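Endoglucanase (Clostridium thermocellum, PDB 2E4T) hydrolyses internal beta-1,4-glucosidic bonds of cellulose and xyloglucan, this chain being the family 44 catalytic module of a longer modular enzyme. Local coordinates at residues Val9-Ile14 with Thr460-Ile465; Ala143-Thr148 with Tyr157-Val162; Val202-Leu207 with Glu239-Ala244; Glu293-Gly298 with Tyr360-Gly365. All blocks are in the same frame, centred on the assembly; numbering follows the deposited sequence. Where two conformers were deposited one is given.

Interaction 1 of 4, residues Val9-Ile14 with Thr460-Ile465; sequences VVDIRI and TFNFSI
Ile-12 sits over one face of the Phe-463 ring, its CB 4.0 Å from the ring centroid and displaced toward the rim, and this CH-pi contact is the middle of a row in which branched aliphatic bumps fill the hollows around two phenyl rings. The CG1 branch of the same isoleucine, anti to the carbonyl carbon (chi1 -52°), reaches the neighbouring ring, 3.8 Å from Phe-461 CD1. Val-10 runs alongside Phe-461, with its CB 3.7 Å from CD1, and Ile-14 brings CD1 to the edge of Phe-463. The other face of the sheet, with Val-9, Asp-11 and Asn-462, is more polar and more exposed: Val-9 CG1 lies 3.4 Å from Asn-462 ND2, while Asn-462 OD1 and Thr-460 OG1 turn to Thr-501 and Thr-503. Five backbone hydrogen bonds tie these parallel strands, from Val-10 N to Thr-460 O (2.8 Å) through Ile-14 N to Ser-464 O (2.9 Å). Strand 8-22 thus joins strand 459-466 from the far end of the chain in the mixed beta-sheet domain. Strand 420-426 flanks the pair beside 8-22 and strand 499-504 beside 459-466, while Ile-448 and Leu-450 of strand 442-452 pack against the apolar face.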
loop_
_atom_site.group_PDB
_atom_site.type_symbol
_atom_site.label_atom_id
_atom_site.label_comp_id
_atom_site.label_asym_id
_atom_site.label_seq_id
_atom_site.Cartn_x
_atom_site.Cartn_y
_atom_site.Cartn_z
ATOM N N VAL A 9 11.286 -15.338 -28.508
ATOM C CA VAL A 9 9.950 -15.981 -28.580
ATOM C C VAL A 9 9.590 -16.590 -27.229
ATOM O O VAL A 9 10.378 -17.322 -26.632
ATOM C CB VAL A 9 9.935 -17.092 -29.641
ATOM C CG1 VAL A 9 8.574 -17.694 -29.681
ATOM C CG2 VAL A 9 10.236 -16.504 -31.024
ATOM N N VAL A 10 8.419 -16.238 -26.716
ATOM C CA VAL A 10 7.973 -16.610 -25.385
ATOM C C VAL A 10 6.576 -17.199 -25.489
ATOM O O VAL A 10 5.741 -16.632 -26.183
ATOM C CB VAL A 10 7.971 -15.362 -24.475
ATOM C CG1 VAL A 10 7.346 -15.660 -23.102
ATOM C CG2 VAL A 10 9.392 -14.814 -24.362
ATOM N N ASP A 11 6.351 -18.325 -24.795
ATOM C CA ASP A 11 5.040 -18.929 -24.775
ATOM C C ASP A 11 4.262 -18.469 -23.530
ATOM O O ASP A 11 4.810 -18.475 -22.418
ATOM C CB ASP A 11 5.164 -20.438 -24.704
ATOM C CG ASP A 11 5.816 -21.018 -25.946
ATOM O OD1 ASP A 11 5.618 -20.467 -27.040
ATOM O OD2 ASP A 11 6.552 -22.004 -25.856
ATOM N N ILE A 12 3.000 -18.093 -23.728
ATOM C CA ILE A 12 2.100 -17.716 -22.645
ATOM C C ILE A 12 0.936 -18.731 -22.682
ATOM O O ILE A 12 0.277 -18.881 -23.711
ATOM C CB ILE A 12 1.555 -16.300 -22.797
ATOM C CG1 ILE A 12 2.614 -15.195 -23.010
ATOM C CG2 ILE A 12 0.608 -15.978 -21.628
ATOM C CD1 ILE A 12 3.507 -14.964 -21.849
ATOM N N ARG A 13 0.695 -19.401 -21.543
ATOM C CA ARG A 13 -0.344 -20.420 -21.475
ATOM C C ARG A 13 -1.336 -20.004 -20.384
ATOM O O ARG A 13 -0.945 -19.839 -19.225
ATOM C CB ARG A 13 0.257 -21.773 -21.127
ATOM C CG ARG A 13 1.292 -22.187 -22.188
ATOM C CD ARG A 13 1.841 -23.582 -21.990
ATOM N NE ARG A 13 0.837 -24.575 -21.596
ATOM C CZ ARG A 13 0.058 -25.271 -22.430
ATOM N NH1 ARG A 13 0.120 -25.101 -23.753
ATOM N NH2 ARG A 13 -0.806 -26.150 -21.927
ATOM N N ILE A 14 -2.596 -19.844 -20.760
ATOM C CA ILE A 14 -3.651 -19.395 -19.833
ATOM C C ILE A 14 -4.713 -20.482 -19.745
ATOM O O ILE A 14 -5.068 -21.098 -20.771
ATOM C CB ILE A 14 -4.270 -18.087 -20.339
ATOM C CG1 ILE A 14 -3.232 -16.974 -20.261
ATOM C CG2 ILE A 14 -5.541 -17.717 -19.584
ATOM C CD1 ILE A 14 -3.577 -15.719 -21.012
ATOM N N THR A 460 8.228 -11.785 -29.272
ATOM C CA THR A 460 7.072 -12.447 -29.866
ATOM C C THR A 460 6.459 -13.390 -28.833
ATOM O O THR A 460 7.152 -14.280 -28.345
ATOM C CB THR A 460 7.519 -13.223 -31.134
ATOM O OG1 THR A 460 8.003 -12.269 -32.084
ATOM C CG2 THR A 460 6.358 -14.044 -31.684
ATOM N N PHE A 461 5.167 -13.213 -28.574
ATOM C CA PHE A 461 4.471 -14.058 -27.625
ATOM C C PHE A 461 3.486 -14.958 -28.343
ATOM O O PHE A 461 2.631 -14.525 -29.088
ATOM C CB PHE A 461 3.696 -13.152 -26.619
ATOM C CG PHE A 461 4.597 -12.361 -25.739
ATOM C CD1 PHE A 461 5.183 -12.930 -24.620
ATOM C CD2 PHE A 461 4.897 -11.021 -26.046
ATOM C CE1 PHE A 461 6.022 -12.181 -23.794
ATOM C CE2 PHE A 461 5.711 -10.254 -25.230
ATOM C CZ PHE A 461 6.280 -10.829 -24.093
ATOM N N ASN A 462 3.660 -16.268 -28.110
ATOM C CA ASN A 462 2.696 -17.264 -28.621
ATOM C C ASN A 462 1.736 -17.628 -27.499
ATOM O O ASN A 462 2.167 -18.246 -26.508
ATOM C CB ASN A 462 3.444 -18.519 -29.086
ATOM C CG ASN A 462 4.291 -18.252 -30.311
ATOM O OD1 ASN A 462 3.917 -17.456 -31.174
ATOM N ND2 ASN A 462 5.487 -18.837 -30.346
ATOM N N PHE A 463 0.485 -17.211 -27.632
ATOM C CA PHE A 463 -0.546 -17.476 -26.641
ATOM C C PHE A 463 -1.313 -18.740 -26.940
ATOM O O PHE A 463 -1.720 -18.973 -28.088
ATOM C CB PHE A 463 -1.561 -16.331 -26.613
ATOM C CG PHE A 463 -1.110 -15.104 -25.861
ATOM C CD1 PHE A 463 -1.535 -14.926 -24.549
ATOM C CD2 PHE A 463 -0.237 -14.174 -26.407
ATOM C CE1 PHE A 463 -1.168 -13.802 -23.808
ATOM C CE2 PHE A 463 0.105 -13.023 -25.655
ATOM C CZ PHE A 463 -0.381 -12.872 -24.368
ATOM N N SER A 464 -1.567 -19.530 -25.887
ATOM C CA SER A 464 -2.456 -20.688 -25.961
ATOM C C SER A 464 -3.387 -20.589 -24.757
ATOM O O SER A 464 -2.889 -20.504 -23.611
ATOM C CB SER A 464 -1.629 -21.978 -25.872
ATOM O OG SER A 464 -0.714 -22.105 -26.920
ATOM N N ILE A 465 -4.685 -20.572 -25.002
ATOM C CA ILE A 465 -5.686 -20.328 -23.963
ATOM C C ILE A 465 -6.661 -21.499 -23.917
ATOM O O ILE A 465 -7.204 -21.899 -24.965
ATOM C CB ILE A 465 -6.416 -19.024 -24.242
ATOM C CG1 ILE A 465 -5.417 -17.867 -24.255
ATOM C CG2 ILE A 465 -7.512 -18.787 -23.204
ATOM C CD1 ILE A 465 -5.963 -16.586 -24.870
#

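Interaction 2 of 4, residues Ala143-Thr148 with Tyr157-Val162; sequences APFSLT and YMDEFV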
loop_
_atom_site.group_PDB
_atom_site.type_symbol
_atom_site.label_atom_id
_atom_site.label_comp_id
_atom_site.label_asym_id
_atom_site.label_seq_id
_atom_site.Cartn_x
_atom_site.Cartn_y
_atom_site.Cartn_z
ATOM N N ALA A 143 -15.917 8.522 29.099
ATOM C CA ALA A 143 -16.975 9.475 29.418
ATOM C C ALA A 143 -17.676 9.718 28.094
ATOM O O ALA A 143 -17.148 9.389 27.023
ATOM C CB ALA A 143 -16.428 10.776 29.990
ATOM N N PRO A 144 -18.874 10.310 28.120
ATOM C CA PRO A 144 -19.630 10.422 26.873
ATOM C C PRO A 144 -18.893 11.225 25.815
ATOM O O PRO A 144 -18.286 12.261 26.105
ATOM C CB PRO A 144 -20.929 11.106 27.332
ATOM C CG PRO A 144 -21.083 10.688 28.785
ATOM C CD PRO A 144 -19.685 10.698 29.309
ATOM N N PHE A 145 -19.005 10.749 24.578
ATOM C CA PHE A 145 -18.429 11.466 23.457
ATOM C C PHE A 145 -19.142 12.790 23.192
ATOM O O PHE A 145 -20.375 12.884 23.378
ATOM C CB PHE A 145 -18.524 10.631 22.176
ATOM C CG PHE A 145 -17.786 9.319 22.227
ATOM C CD1 PHE A 145 -16.516 9.238 22.783
ATOM C CD2 PHE A 145 -18.358 8.177 21.673
ATOM C CE1 PHE A 145 -15.843 8.010 22.779
ATOM C CE2 PHE A 145 -17.676 6.964 21.659
ATOM C CZ PHE A 145 -16.427 6.891 22.216
ATOM N N SER A 146 -18.395 13.717 22.618
ATOM C CA SER A 146 -18.941 14.933 22.070
ATOM C C SER A 146 -18.478 15.098 20.632
ATOM O O SER A 146 -17.347 14.703 20.277
ATOM C CB SER A 146 -18.448 16.126 22.867
ATOM O OG SER A 146 -18.964 17.309 22.313
ATOM N N LEU A 147 -19.335 15.742 19.815
ATOM C CA LEU A 147 -18.922 16.193 18.471
ATOM C C LEU A 147 -18.154 17.509 18.483
ATOM O O LEU A 147 -17.627 17.937 17.443
ATOM C CB LEU A 147 -20.122 16.295 17.553
ATOM C CG LEU A 147 -20.920 15.017 17.378
ATOM C CD1 LEU A 147 -22.139 15.255 16.502
ATOM C CD2 LEU A 147 -20.078 13.876 16.782
ATOM N N THR A 148 -18.094 18.141 19.655
ATOM C CA THR A 148 -17.309 19.371 19.833
ATOM C C THR A 148 -16.303 19.063 20.930
ATOM O O THR A 148 -16.535 19.352 22.121
ATOM C CB THR A 148 -18.162 20.580 20.212
ATOM O OG1 THR A 148 -18.999 20.274 21.321
ATOM C CG2 THR A 148 -19.088 20.930 19.125
ATOM N N TYR A 157 -8.765 12.071 22.408
ATOM C CA TYR A 157 -9.271 10.714 22.543
ATOM C C TYR A 157 -9.502 10.079 21.148
ATOM O O TYR A 157 -10.235 10.634 20.318
ATOM C CB TYR A 157 -10.603 10.713 23.313
ATOM C CG TYR A 157 -10.409 11.269 24.705
ATOM C CD1 TYR A 157 -9.820 10.504 25.686
ATOM C CD2 TYR A 157 -10.806 12.571 25.035
ATOM C CE1 TYR A 157 -9.635 10.995 26.971
ATOM C CE2 TYR A 157 -10.593 13.083 26.320
ATOM C CZ TYR A 157 -10.019 12.256 27.291
ATOM O OH TYR A 157 -9.792 12.718 28.570
ATOM N N MET A 158 -8.885 8.922 20.933
ATOM C CA MET A 158 -9.046 8.274 19.624
ATOM C C MET A 158 -10.448 7.746 19.375
ATOM O O MET A 158 -10.945 7.859 18.242
ATOM C CB MET A 158 -7.999 7.172 19.394
ATOM C CG MET A 158 -6.579 7.697 19.262
ATOM S SD MET A 158 -6.369 8.846 17.881
ATOM C CE MET A 158 -6.416 10.423 18.720
ATOM N N ASP A 159 -11.080 7.142 20.379
ATOM C CA ASP A 159 -12.423 6.649 20.131
ATOM C C ASP A 159 -13.396 7.817 19.829
ATOM O O ASP A 159 -14.313 7.643 19.033
ATOM C CB ASP A 159 -12.912 5.691 21.225
ATOM C CG ASP A 159 -12.984 6.265 22.625
ATOM O OD1 ASP A 159 -12.571 7.399 22.916
ATOM O OD2 ASP A 159 -13.496 5.443 23.487
ATOM N N GLU A 160 -13.188 8.981 20.459
ATOM C CA GLU A 160 -14.025 10.124 20.197
ATOM C C GLU A 160 -13.839 10.620 18.744
ATOM O O GLU A 160 -14.803 11.021 18.078
ATOM C CB GLU A 160 -13.744 11.225 21.213
ATOM C CG GLU A 160 -14.765 12.353 21.139
ATOM C CD GLU A 160 -14.602 13.327 22.302
ATOM O OE1 GLU A 160 -13.456 13.846 22.510
ATOM O OE2 GLU A 160 -15.615 13.573 23.017
ATOM N N PHE A 161 -12.588 10.569 18.251
ATOM C CA PHE A 161 -12.288 10.912 16.854
ATOM C C PHE A 161 -13.060 9.946 15.924
ATOM O O PHE A 161 -13.755 10.377 14.977
ATOM C CB PHE A 161 -10.778 10.810 16.694
ATOM C CG PHE A 161 -10.157 11.084 15.333
ATOM C CD1 PHE A 161 -10.819 11.700 14.276
ATOM C CD2 PHE A 161 -8.814 10.720 15.184
ATOM C CE1 PHE A 161 -10.160 11.906 13.077
ATOM C CE2 PHE A 161 -8.149 10.946 13.980
ATOM C CZ PHE A 161 -8.821 11.540 12.936
ATOM N N VAL A 162 -12.915 8.638 16.152
ATOM C CA VAL A 162 -13.643 7.660 15.329
ATOM C C VAL A 162 -15.145 7.910 15.404
ATOM O O VAL A 162 -15.868 7.852 14.402
ATOM C CB VAL A 162 -13.243 6.225 15.697
ATOM C CG1 VAL A 162 -14.095 5.219 14.932
ATOM C CG2 VAL A 162 -11.768 6.013 15.390
HETATM O O HOH W 1 -17.218 12.377 18.668
#
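The Phe-145 ring has the carbonyl O of Asp-159 over one face and the Asp-159 carboxylate at its edge, an aromatic side chain of the loop laid against the first turn of helix 158-169 in the TIM-barrel domain. Ring and carboxylate planes stand 84° apart. OD2 lies in the ring plane, 3.5 Å from Phe-145 CZ, and OD1 approaches CE1 at 3.3 Å, consistent with the partly positive C-H rim attracting the oxygens. Asp-159 CG occupies the position between its backbone N and carbonyl carbon (chi1 60°), which brings CG to this rim; Lys-141 N donates to OD1. Glu-160 slides past the ring in the opposite direction, its CB 3.8 Å from Phe-145 CD1. Its extended chain carries OE2 on to the backbone of the loop, where Ser-146 N donates to it over 2.8 Å, on the anti side and 21° out of the carboxylate plane. Lys-141 NZ forms a salt bridge with the same oxygen, which would be expected to stabilise its negative charge. The calcium ion lies about 6 Å from the Glu-160 side chain but is bound by Glu-54, Asp-150, Asp-153 and Tyr-155, so this contact borders the metal loop. Ser-146 also makes an ST turn, Thr-148 N donating to its OG, and a water donates to both Ser-146 O and Glu-160 O, at 2.8 Å from each.

Interaction 3 of 4, residues Val202-Leu207 with Glu239-Ala244; sequences VTAKEL and ETLQSA
Leu-241 pushes its two methyl branches into the start of helix 204-221, and most of the apolar packing of this contact gathers round them. CD1 meets Leu-207 CD2 at 3.8 Å. CD2 settles over the first helical turn, 3.8 Å from Ala-204 CA and 4.0 Å from Val-202 CG1, the valine crossing the leucine at about a right angle. The reach of Leu-241 follows from its CG standing anti to the backbone N (chi1 -164°), on a residue whose positive phi (53°) turns the chain out of helix 235-240. Phe-257 of helix 257-272 touches Ala-204, Leu-207 and Leu-241 and so adds to this apolar cluster. The other side of the contact is more polar: Ala-244 CB abuts the carbonyl Val-202 O at 3.5 Å, and a single water donates to both Val-202 O and Leu-241 O, bridging backbones that do not bond directly. Thr-203 shapes the helix start, its OG1 accepting from Glu-206 N at 2.9 Å, while Asp-246 takes Ala-204 N through OD1 and Lys-205 NZ through OD2. The arrangement is that of an N-capped barrel helix packed against the turn that follows strand 226-232 and helix 235-240 in a TIM-barrel fold.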
loop_
_atom_site.group_PDB
_atom_site.type_symbol
_atom_site.label_atom_id
_atom_site.label_comp_id
_atom_site.label_asym_id
_atom_site.label_seq_id
_atom_site.Cartn_x
_atom_site.Cartn_y
_atom_site.Cartn_z
ATOM N N VAL A 202 11.037 2.304 20.557
ATOM C CA VAL A 202 9.851 1.565 20.951
ATOM C C VAL A 202 10.175 0.137 21.328
ATOM O O VAL A 202 10.978 -0.567 20.666
ATOM C CB VAL A 202 8.783 1.612 19.836
ATOM C CG1 VAL A 202 9.198 0.794 18.609
ATOM C CG2 VAL A 202 7.418 1.236 20.364
ATOM N N THR A 203 9.545 -0.360 22.389
ATOM C CA THR A 203 9.655 -1.759 22.756
ATOM C C THR A 203 8.578 -2.593 22.063
ATOM O O THR A 203 7.482 -2.092 21.731
ATOM C CB THR A 203 9.588 -1.935 24.297
ATOM O OG1 THR A 203 8.307 -1.503 24.739
ATOM C CG2 THR A 203 10.710 -1.198 25.000
ATOM N N ALA A 204 8.893 -3.862 21.861
ATOM C CA ALA A 204 7.876 -4.778 21.372
ATOM C C ALA A 204 6.655 -4.812 22.325
ATOM O O ALA A 204 5.502 -4.822 21.868
ATOM C CB ALA A 204 8.484 -6.168 21.203
ATOM N N LYS A 205 6.917 -4.825 23.631
ATOM C CA LYS A 205 5.805 -4.864 24.591
ATOM C C LYS A 205 4.934 -3.603 24.476
ATOM O O LYS A 205 3.693 -3.717 24.509
ATOM C CB LYS A 205 6.316 -5.007 26.020
ATOM C CG LYS A 205 6.823 -6.411 26.324
ATOM C CD LYS A 205 7.240 -6.562 27.794
ATOM C CE LYS A 205 8.300 -5.594 28.303
ATOM N NZ LYS A 205 9.588 -5.699 27.559
ATOM N N GLU A 206 5.529 -2.417 24.365
ATOM C CA GLU A 206 4.715 -1.215 24.263
ATOM C C GLU A 206 3.884 -1.269 22.973
ATOM O O GLU A 206 2.708 -0.883 22.968
ATOM C CB GLU A 206 5.609 0.048 24.262
ATOM C CG GLU A 206 4.818 1.331 24.027
ATOM C CD GLU A 206 5.565 2.644 23.986
ATOM O OE1 GLU A 206 6.359 2.941 24.897
ATOM O OE2 GLU A 206 5.406 3.332 22.963
ATOM N N LEU A 207 4.522 -1.677 21.859
ATOM C CA LEU A 207 3.774 -1.659 20.598
ATOM C C LEU A 207 2.560 -2.586 20.677
ATOM O O LEU A 207 1.460 -2.210 20.214
ATOM C CB LEU A 207 4.707 -2.011 19.428
ATOM C CG LEU A 207 4.049 -1.897 18.069
ATOM C CD1 LEU A 207 3.428 -0.528 17.818
ATOM C CD2 LEU A 207 5.101 -2.194 17.004
ATOM N N GLU A 239 12.099 -7.535 10.892
ATOM C CA GLU A 239 12.888 -8.597 11.510
ATOM C C GLU A 239 12.987 -8.452 13.028
ATOM O O GLU A 239 12.779 -9.425 13.764
ATOM C CB GLU A 239 14.290 -8.688 10.882
ATOM C CG GLU A 239 14.938 -10.008 11.247
ATOM C CD GLU A 239 16.348 -10.199 10.787
ATOM O OE1 GLU A 239 16.894 -9.396 10.037
ATOM O OE2 GLU A 239 16.946 -11.246 11.194
ATOM N N THR A 240 13.308 -7.256 13.514
ATOM C CA THR A 240 13.662 -7.054 14.922
ATOM C C THR A 240 13.038 -5.772 15.502
ATOM O O THR A 240 13.449 -5.345 16.605
ATOM C CB THR A 240 15.198 -6.935 15.094
ATOM O OG1 THR A 240 15.615 -5.729 14.444
ATOM C CG2 THR A 240 15.935 -8.147 14.552
ATOM N N LEU A 241 12.073 -5.160 14.808
ATOM C CA LEU A 241 11.516 -3.886 15.261
ATOM C C LEU A 241 12.665 -2.891 15.485
ATOM O O LEU A 241 12.710 -2.119 16.428
ATOM C CB LEU A 241 10.583 -4.064 16.449
ATOM C CG LEU A 241 9.655 -2.872 16.756
ATOM C CD1 LEU A 241 8.632 -2.662 15.634
ATOM C CD2 LEU A 241 8.928 -3.123 18.081
ATOM N N GLN A 242 13.608 -2.873 14.517
ATOM C CA GLN A 242 14.769 -1.974 14.563
ATOM C C GLN A 242 15.572 -2.174 15.864
ATOM O O GLN A 242 15.848 -1.260 16.618
ATOM C CB GLN A 242 14.420 -0.516 14.354
ATOM C CG GLN A 242 15.585 0.383 14.010
ATOM C CD GLN A 242 15.791 0.596 12.576
ATOM O OE1 GLN A 242 15.539 -0.284 11.755
ATOM N NE2 GLN A 242 16.217 1.778 12.235
ATOM N N SER A 243 15.977 -3.426 16.078
ATOM C CA SER A 243 16.791 -3.741 17.233
ATOM C C SER A 243 16.078 -3.290 18.520
ATOM O O SER A 243 16.713 -2.693 19.405
ATOM C CB SER A 243 18.187 -3.135 17.140
ATOM O OG SER A 243 18.864 -3.533 15.923
ATOM N N ALA A 244 14.785 -3.607 18.642
ATOM C CA ALA A 244 14.020 -3.061 19.770
ATOM C C ALA A 244 14.682 -3.497 21.071
ATOM O O ALA A 244 15.187 -4.615 21.208
ATOM C CB ALA A 244 12.590 -3.554 19.719
HETATM O O HOH W 2 12.694 -0.187 18.534
#

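Interaction 4 of 4, residues Glu293-Gly298 with Tyr360-Gly365; sequences ERICFG and YDYGGG
Cys-296 CB rests 3.5 Å from Asp-361 O, and beside it the two backbones come close enough for Gly-363 CA to point a C-H at Ile-295 O, 3.4 Å away and nearly straight at 170°. The absence of a side chain on Gly-363 is what permits this approach, since a CB there would collide with that same carbonyl. Ile-295 lies alongside Tyr-362, pointing the same way; its CD1 stands 3.9 Å from Tyr-362 CD2 and 3.6 Å from Tyr-362 O. Closest of all are two carbonyl oxygens, Ile-295 O and Tyr-362 O, which face each other at 3.3 Å.

One shell out lies the guanidinium of Arg-310, which donates to both oxygens, through NH2 to Ile-295 O and NE to Tyr-362 O, a positive group that should offset their repulsion. Asp-361 shapes the second loop by an Asx turn, Gly-363 N donating to OD1 from above the carboxylate plane at 2.8 Å, while OD2 receives a water that also accepts from Phe-297 N. Within 293-298, Cys-296 SG sits 4.0 Å above the plane of the Phe-297 ring, over its centre.

Segment 360-365 follows barrel strand 354-360 and leads to helix 368-384, whose Val-377 touches Tyr-362; segment 293-298 starts on the second strand of the short antiparallel pair 289-290 and 293-294 and runs on into a loop, with helix 304-312 packing on Ile-295.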
loop_
_atom_site.group_PDB
_atom_site.type_symbol
_atom_site.label_atom_id
_atom_site.label_comp_id
_atom_site.label_asym_id
_atom_site.label_seq_id
_atom_site.Cartn_x
_atom_site.Cartn_y
_atom_site.Cartn_z
ATOM N N GLU A 293 23.522 1.807 -7.762
ATOM C CA GLU A 293 22.630 2.665 -6.966
ATOM C C GLU A 293 21.319 1.901 -6.729
ATOM O O GLU A 293 20.924 1.004 -7.481
ATOM C CB GLU A 293 22.341 3.992 -7.665
ATOM C CG GLU A 293 21.818 3.748 -9.023
ATOM C CD GLU A 293 21.406 5.022 -9.785
ATOM O OE1 GLU A 293 21.388 6.147 -9.230
ATOM O OE2 GLU A 293 20.999 4.929 -10.989
ATOM N N ARG A 294 20.630 2.312 -5.672
ATOM C CA ARG A 294 19.266 1.823 -5.384
ATOM C C ARG A 294 18.324 2.241 -6.494
ATOM O O ARG A 294 18.469 3.306 -7.094
ATOM C CB ARG A 294 18.839 2.376 -4.009
ATOM C CG ARG A 294 17.636 1.691 -3.371
ATOM C CD ARG A 294 17.369 2.331 -2.008
ATOM N NE ARG A 294 16.234 1.692 -1.374
ATOM C CZ ARG A 294 15.906 1.929 -0.100
ATOM N NH1 ARG A 294 16.588 2.809 0.631
ATOM N NH2 ARG A 294 14.895 1.266 0.450
ATOM N N ILE A 295 17.277 1.414 -6.740
ATOM C CA ILE A 295 16.331 1.737 -7.814
ATOM C C ILE A 295 15.367 2.855 -7.477
ATOM O O ILE A 295 14.687 3.387 -8.389
ATOM C CB ILE A 295 15.551 0.488 -8.277
ATOM C CG1 ILE A 295 14.676 -0.080 -7.138
ATOM C CG2 ILE A 295 16.489 -0.531 -8.903
ATOM C CD1 ILE A 295 13.662 -1.101 -7.663
ATOM N N CYS A 296 15.261 3.246 -6.193
ATOM C CA CYS A 296 14.437 4.339 -5.773
ATOM C C CYS A 296 15.312 5.296 -4.916
ATOM O O CYS A 296 16.417 4.991 -4.524
ATOM C CB CYS A 296 13.203 3.853 -4.979
ATOM S SG CYS A 296 13.589 2.926 -3.484
ATOM N N PHE A 297 14.726 6.470 -4.646
ATOM C CA PHE A 297 15.353 7.492 -3.796
ATOM C C PHE A 297 16.627 8.038 -4.492
ATOM O O PHE A 297 17.755 7.655 -4.212
ATOM C CB PHE A 297 15.685 7.031 -2.389
ATOM C CG PHE A 297 14.546 6.445 -1.597
ATOM C CD1 PHE A 297 13.181 6.704 -1.878
ATOM C CD2 PHE A 297 14.849 5.635 -0.508
ATOM C CE1 PHE A 297 12.186 6.138 -1.080
ATOM C CE2 PHE A 297 13.831 5.084 0.260
ATOM C CZ PHE A 297 12.526 5.358 -0.012
ATOM N N GLY A 298 16.402 8.882 -5.473
ATOM C CA GLY A 298 17.535 9.562 -6.133
ATOM C C GLY A 298 18.227 8.804 -7.283
ATOM O O GLY A 298 19.418 9.042 -7.590
ATOM N N TYR A 360 5.071 2.085 -0.897
ATOM C CA TYR A 360 6.076 1.471 -1.727
ATOM C C TYR A 360 6.331 2.460 -2.881
ATOM O O TYR A 360 5.496 3.342 -3.183
ATOM C CB TYR A 360 5.635 0.099 -2.295
ATOM C CG TYR A 360 4.446 0.183 -3.245
ATOM C CD1 TYR A 360 4.663 0.305 -4.609
ATOM C CD2 TYR A 360 3.145 0.184 -2.780
ATOM C CE1 TYR A 360 3.636 0.440 -5.510
ATOM C CE2 TYR A 360 2.066 0.304 -3.674
ATOM C CZ TYR A 360 2.326 0.448 -5.026
ATOM O OH TYR A 360 1.326 0.608 -5.950
ATOM N N ASP A 361 7.478 2.276 -3.552
ATOM C CA ASP A 361 7.858 3.070 -4.740
ATOM C C ASP A 361 9.033 2.354 -5.351
ATOM O O ASP A 361 10.072 2.213 -4.705
ATOM C CB ASP A 361 8.226 4.480 -4.313
ATOM C CG ASP A 361 8.771 5.352 -5.450
ATOM O OD1 ASP A 361 8.601 4.997 -6.629
ATOM O OD2 ASP A 361 9.338 6.456 -5.125
ATOM N N TYR A 362 8.866 1.896 -6.620
ATOM C CA TYR A 362 9.939 1.227 -7.342
ATOM C C TYR A 362 10.850 2.210 -8.102
ATOM O O TYR A 362 11.805 1.763 -8.764
ATOM C CB TYR A 362 9.369 0.125 -8.249
ATOM C CG TYR A 362 9.100 -1.135 -7.462
ATOM C CD1 TYR A 362 8.099 -1.173 -6.465
ATOM C CD2 TYR A 362 9.901 -2.260 -7.629
ATOM C CE1 TYR A 362 7.946 -2.269 -5.628
ATOM C CE2 TYR A 362 9.743 -3.373 -6.829
ATOM C CZ TYR A 362 8.796 -3.366 -5.800
ATOM O OH TYR A 362 8.609 -4.423 -4.939
ATOM N N GLY A 363 10.584 3.498 -7.946
ATOM C CA GLY A 363 11.436 4.489 -8.582
ATOM C C GLY A 363 11.146 4.622 -10.060
ATOM O O GLY A 363 10.242 4.017 -10.640
ATOM N N GLY A 364 11.968 5.489 -10.710
ATOM C CA GLY A 364 11.816 5.656 -12.134
ATOM C C GLY A 364 10.414 6.073 -12.561
ATOM O O GLY A 364 9.963 5.716 -13.634
ATOM N N GLY A 365 9.728 6.868 -11.725
ATOM C CA GLY A 365 8.272 7.030 -11.932
ATOM C C GLY A 365 7.925 7.835 -13.165
ATOM O O GLY A 365 6.787 7.773 -13.645
HETATM O O HOH W 3 11.988 7.202 -5.491
#

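The four contacts divide between the two domains. Interaction 1 lies in the beta-sheet domain and joins strands near opposite ends of the chain, so that the other three are nested inside the loop it closes; it alone is built on regular backbone pairing. Interactions 2, 3 and 4 follow in series around the barrel and each involves a loop. Helix 204-221 links two of them: its start belongs to interaction 3, while its Val-221 touches Phe-145 of interaction 2. Interaction 3 is the most buried and chiefly aliphatic, interaction 2 is partly exposed and led by carboxylates, and interaction 4 depends on close backbone approach. Each of these three includes a bridging water.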